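Local coordinates for CDGSH iron-sulfur domain-containing protein NEET (Arabidopsis thaliana, PDB 3S2R) that binds one [2Fe-2S] cluster per subunit of a homodimer, acts as an iron-sulfur transfer protein, and is important for plant development, senescence and iron metabolism, at residues I21-R26 against C51-F57. The protein carries 1 engineered substitution. Coordinates in Å, arbitrary orientation, origin at the centre of the assembly. Residue numbers count along the deposited sequence, not the author numbering.
Sequences INPEIR and CWRSGTF. With FES (Fe2/s2 (inorganic) cluster), chain D.
Two irregular loops meet here, 21-26 and the cluster-binding 51-57, nearest at Asn-22 and Trp-52 (CA to CA 5.6 Å). Cys-51 turns its CB away from 21-26, and its thiolate SG binds FE1 of the [2Fe-2S] cluster at 2.3 Å, beside Cys-49. Trp-52, in a left-handed backbone conformation (62/29) and rotamer m, sends its broad indole the other way: CD1 lies 4.0 Å from Ile-21 CD1, CE3 3.5 Å from Asn-22 CG, and NE1 donates to Arg-50 O of the second subunit. Asn-22 OD1 accepts from Ile-25 N (2.9 Å), an Asx motif, and ND2 returns a bond to Ile-25 O (2.9 Å), so one carboxamide serves both backbone groups; ND2 also donates to Asn-74 of the second subunit. A water links Asn-22 OD1, Glu-24 N and Trp-52 O (2.9, 2.9 and 3.0 Å). Arg-53 points its CB away, but chi1 and chi2, both m, curl the long chain back: NH1 donates to Ile-21 O (2.9 Å) and Trp-52 O (3.0 Å), with Pro-23 CD over one guanidinium face. Ser-54 begins a type I turn to Phe-57; its small hydroxyl suits an ST turn, OG accepting from Thr-56 N (2.9 Å) and also bonding Leu-59 O. Branched, apolar Ile-25 (mt) fills the gap between Trp-52 and Phe-57 (t), its CD1 3.3 Å from Trp-52 O and 3.8 Å from Phe-57 CG. A water joins Phe-57 O to Arg-26 NH1, whose guanidinium salt-bridges Glu-29 and Asp-34. Adjacent Cys-51 and Trp-52 thus point opposite ways, to cluster and to 21-26 with the second subunit, in the cluster-binding loop of the CDGSH domain of NEET proteins.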
ATOM      1  N   ILE B  21      -6.496  -7.368   3.041  1.00 16.58           N
ATOM      2  CA  ILE B  21      -6.322  -5.978   3.472  1.00 15.29           C
ATOM      3  C   ILE B  21      -6.937  -4.956   2.513  1.00 13.57           C
ATOM      4  O   ILE B  21      -6.978  -3.756   2.850  1.00 14.63           O
ATOM      5  CB  ILE B  21      -4.867  -5.606   3.679  1.00 15.59           C
ATOM      6  CG1 ILE B  21      -4.082  -5.674   2.368  1.00 15.39           C
ATOM      7  CG2 ILE B  21      -4.228  -6.469   4.737  1.00 16.72           C
ATOM      8  CD1 ILE B  21      -2.635  -5.058   2.432  1.00 19.18           C
ATOM      9  N   ASN B  22      -7.377  -5.393   1.332  1.00 13.70           N
ATOM     10  CA  ASN B  22      -7.986  -4.538   0.331  1.00 13.25           C
ATOM     11  C   ASN B  22      -9.404  -5.044   0.018  1.00 14.00           C
ATOM     12  O   ASN B  22      -9.597  -5.730  -0.968  1.00 14.68           O
ATOM     13  CB  ASN B  22      -7.147  -4.477  -0.952  1.00 12.81           C
ATOM     14  CG  ASN B  22      -7.827  -3.728  -2.041  1.00 12.48           C
ATOM     15  OD1 ASN B  22      -8.536  -2.754  -1.785  1.00 13.68           O
ATOM     16  ND2 ASN B  22      -7.586  -4.137  -3.278  1.00 13.61           N
ATOM     17  N   PRO B  23     -10.407  -4.638   0.801  1.00 14.09           N
ATOM     18  CA  PRO B  23     -11.746  -5.148   0.500  1.00 14.98           C
ATOM     19  C   PRO B  23     -12.402  -4.570  -0.751  1.00 14.65           C
ATOM     20  O   PRO B  23     -13.296  -5.211  -1.278  1.00 15.99           O
ATOM     21  CB  PRO B  23     -12.567  -4.769   1.747  1.00 15.68           C
ATOM     22  CG  PRO B  23     -11.783  -3.662   2.428  1.00 17.39           C
ATOM     23  CD  PRO B  23     -10.334  -3.914   2.091  1.00 15.35           C
ATOM     24  N   GLU B  24     -11.998  -3.377  -1.199  1.00 13.03           N
ATOM     25  CA  GLU B  24     -12.824  -2.602  -2.123  1.00 13.24           C
ATOM     26  C   GLU B  24     -12.131  -2.111  -3.393  1.00 12.55           C
ATOM     27  O   GLU B  24     -12.850  -1.758  -4.335  1.00 14.59           O
ATOM     28  CB  GLU B  24     -13.433  -1.405  -1.384  1.00 12.47           C
ATOM     29  CG  GLU B  24     -14.474  -1.854  -0.328  1.00 13.55           C
ATOM     30  CD  GLU B  24     -14.982  -0.754   0.597  1.00 11.70           C
ATOM     31  OE1 GLU B  24     -14.333   0.309   0.651  1.00 12.52           O
ATOM     32  OE2 GLU B  24     -16.066  -0.928   1.234  1.00 11.69           O
ATOM     33  N   ILE B  25     -10.788  -2.011  -3.441  1.00 13.35           N
ATOM     34  CA  ILE B  25     -10.185  -1.273  -4.524  1.00 12.33           C
ATOM     35  C   ILE B  25      -9.801  -2.200  -5.696  1.00 12.43           C
ATOM     36  O   ILE B  25      -8.991  -3.121  -5.540  1.00 14.04           O
ATOM     37  CB  ILE B  25      -8.947  -0.460  -4.011  1.00 13.14           C
ATOM     38  CG1 ILE B  25      -9.411   0.654  -3.042  1.00 14.49           C
ATOM     39  CG2 ILE B  25      -8.196   0.092  -5.215  1.00 14.12           C
ATOM     40  CD1 ILE B  25      -8.298   1.503  -2.458  1.00 14.22           C
ATOM     41  N   ARG B  26     -10.326  -1.911  -6.881  1.00 13.31           N
ATOM     42  CA  ARG B  26      -9.872  -2.580  -8.104  1.00 12.87           C
ATOM     43  C   ARG B  26      -9.861  -4.111  -7.991  1.00 14.08           C
ATOM     44  O   ARG B  26      -8.887  -4.788  -8.331  1.00 13.50           O
ATOM     45  CB  ARG B  26      -8.542  -1.990  -8.589  1.00 13.73           C
ATOM     46  CG  ARG B  26      -8.743  -0.528  -9.065  1.00 13.76           C
ATOM     47  CD  ARG B  26      -7.495   0.315  -9.072  1.00 13.94           C
ATOM     48  NE  ARG B  26      -6.415  -0.279  -9.843  1.00 13.23           N
ATOM     49  CZ  ARG B  26      -5.147   0.161  -9.795  1.00 13.78           C
ATOM     50  NH1 ARG B  26      -4.823   1.207  -9.061  1.00 14.65           N
ATOM     51  NH2 ARG B  26      -4.223  -0.466 -10.471  1.00 14.43           N
ATOM     52  N   CYS B  51      -2.453   2.076   2.430  1.00 12.54           N
ATOM     53  CA  CYS B  51      -3.517   1.580   3.290  1.00 12.40           C
ATOM     54  C   CYS B  51      -4.707   1.044   2.550  1.00 11.72           C
ATOM     55  O   CYS B  51      -5.579   0.447   3.184  1.00 11.93           O
ATOM     56  CB  CYS B  51      -3.967   2.650   4.301  1.00 13.14           C
ATOM     57  SG  CYS B  51      -5.017   3.949   3.651  1.00 12.81           S
ATOM     58  N   TRP B  52      -4.777   1.217   1.235  1.00 11.37           N
ATOM     59  CA  TRP B  52      -5.887   0.671   0.459  1.00 12.01           C
ATOM     60  C   TRP B  52      -7.224   1.254   0.881  1.00 11.25           C
ATOM     61  O   TRP B  52      -8.257   0.587   0.746  1.00 12.71           O
ATOM     62  CB  TRP B  52      -5.902  -0.864   0.486  1.00 12.59           C
ATOM     63  CG  TRP B  52      -4.590  -1.369  -0.057  1.00 12.06           C
ATOM     64  CD1 TRP B  52      -3.462  -1.548   0.659  1.00 13.56           C
ATOM     65  CD2 TRP B  52      -4.280  -1.690  -1.427  1.00 11.57           C
ATOM     66  NE1 TRP B  52      -2.435  -1.980  -0.178  1.00 12.43           N
ATOM     67  CE2 TRP B  52      -2.906  -2.050  -1.456  1.00 11.92           C
ATOM     68  CE3 TRP B  52      -5.009  -1.726  -2.628  1.00 12.50           C
ATOM     69  CZ2 TRP B  52      -2.274  -2.451  -2.633  1.00 12.21           C
ATOM     70  CZ3 TRP B  52      -4.362  -2.126  -3.798  1.00 12.65           C
ATOM     71  CH2 TRP B  52      -3.001  -2.465  -3.791  1.00 13.47           C
ATOM     72  N   ARG B  53      -7.222   2.486   1.377  1.00 11.68           N
ATOM     73  CA  ARG B  53      -8.488   3.167   1.761  1.00 12.30           C
ATOM     74  C   ARG B  53      -8.649   4.511   1.076  1.00 11.54           C
ATOM     75  O   ARG B  53      -9.708   5.118   1.149  1.00 13.45           O
ATOM     76  CB  ARG B  53      -8.614   3.346   3.285  1.00 12.24           C
ATOM     77  CG  ARG B  53      -8.540   2.075   4.135  1.00 12.12           C
ATOM     78  CD  ARG B  53      -9.675   1.082   3.843  1.00 11.87           C
ATOM     79  NE  ARG B  53      -9.599  -0.101   4.693  1.00 12.91           N
ATOM     80  CZ  ARG B  53      -8.963  -1.213   4.341  1.00 12.69           C
ATOM     81  NH1 ARG B  53      -8.342  -1.266   3.153  1.00 15.21           N
ATOM     82  NH2 ARG B  53      -8.927  -2.254   5.172  1.00 15.15           N
ATOM     83  N   SER B  54      -7.618   5.012   0.425  1.00 12.45           N
ATOM     84  CA  SER B  54      -7.680   6.325  -0.166  1.00 12.16           C
ATOM     85  C   SER B  54      -8.718   6.446  -1.276  1.00 12.06           C
ATOM     86  O   SER B  54      -8.796   5.606  -2.166  1.00 13.28           O
ATOM     87  CB  SER B  54      -6.349   6.702  -0.743  1.00 11.98           C
ATOM     88  OG  SER B  54      -6.526   7.997  -1.327  1.00 11.70           O
ATOM     89  N   GLY B  55      -9.508   7.518  -1.222  1.00 12.72           N
ATOM     90  CA  GLY B  55     -10.428   7.838  -2.303  1.00 13.22           C
ATOM     91  C   GLY B  55      -9.699   8.289  -3.555  1.00 13.13           C
ATOM     92  O   GLY B  55     -10.317   8.388  -4.605  1.00 16.14           O
ATOM     93  N   THR B  56      -8.397   8.561  -3.443  1.00 13.57           N
ATOM     94  CA  THR B  56      -7.586   8.978  -4.612  1.00 13.03           C
ATOM     95  C   THR B  56      -6.475   7.953  -4.903  1.00 12.82           C
ATOM     96  O   THR B  56      -5.474   8.274  -5.550  1.00 12.60           O
ATOM     97  CB  THR B  56      -6.963  10.379  -4.436  1.00 13.98           C
ATOM     98  OG1 THR B  56      -6.193  10.384  -3.238  1.00 13.69           O
ATOM     99  CG2 THR B  56      -8.071  11.420  -4.337  1.00 14.54           C
ATOM    100  N   PHE B  57      -6.682   6.728  -4.424  1.00 11.84           N
ATOM    101  CA  PHE B  57      -5.702   5.664  -4.591  1.00 11.83           C
ATOM    102  C   PHE B  57      -5.251   5.635  -6.070  1.00 11.37           C
ATOM    103  O   PHE B  57      -6.090   5.681  -6.966  1.00 12.91           O
ATOM    104  CB  PHE B  57      -6.317   4.321  -4.190  1.00 11.20           C
ATOM    105  CG  PHE B  57      -5.306   3.227  -4.079  1.00 12.03           C
ATOM    106  CD1 PHE B  57      -4.984   2.428  -5.185  1.00 12.16           C
ATOM    107  CD2 PHE B  57      -4.695   2.974  -2.855  1.00 13.05           C
ATOM    108  CE1 PHE B  57      -4.030   1.437  -5.091  1.00 14.24           C
ATOM    109  CE2 PHE B  57      -3.706   1.999  -2.754  1.00 11.93           C
ATOM    110  CZ  PHE B  57      -3.383   1.211  -3.850  1.00 13.79           C
TER
HETATM  111 FE1  FES D 500      -3.712   5.394   2.446  1.00 15.67          FE
HETATM  112 FE2  FES D 500      -2.791   7.752   3.460  1.00 15.61          FE
HETATM  113  S1  FES D 500      -4.757   7.319   2.476  1.00 16.73           S
HETATM  114  S2  FES D 500      -1.682   5.782   3.284  1.00 14.80           S
HETATM  115  O   HOH W   1     -10.367  -1.366   0.060  1.00 15.91           O
HETATM  116  O   HOH W   2     -11.712   0.975   0.702  1.00 21.82           O
HETATM  117  O   HOH W   3      -6.664   3.412  -8.480  1.00 20.27           O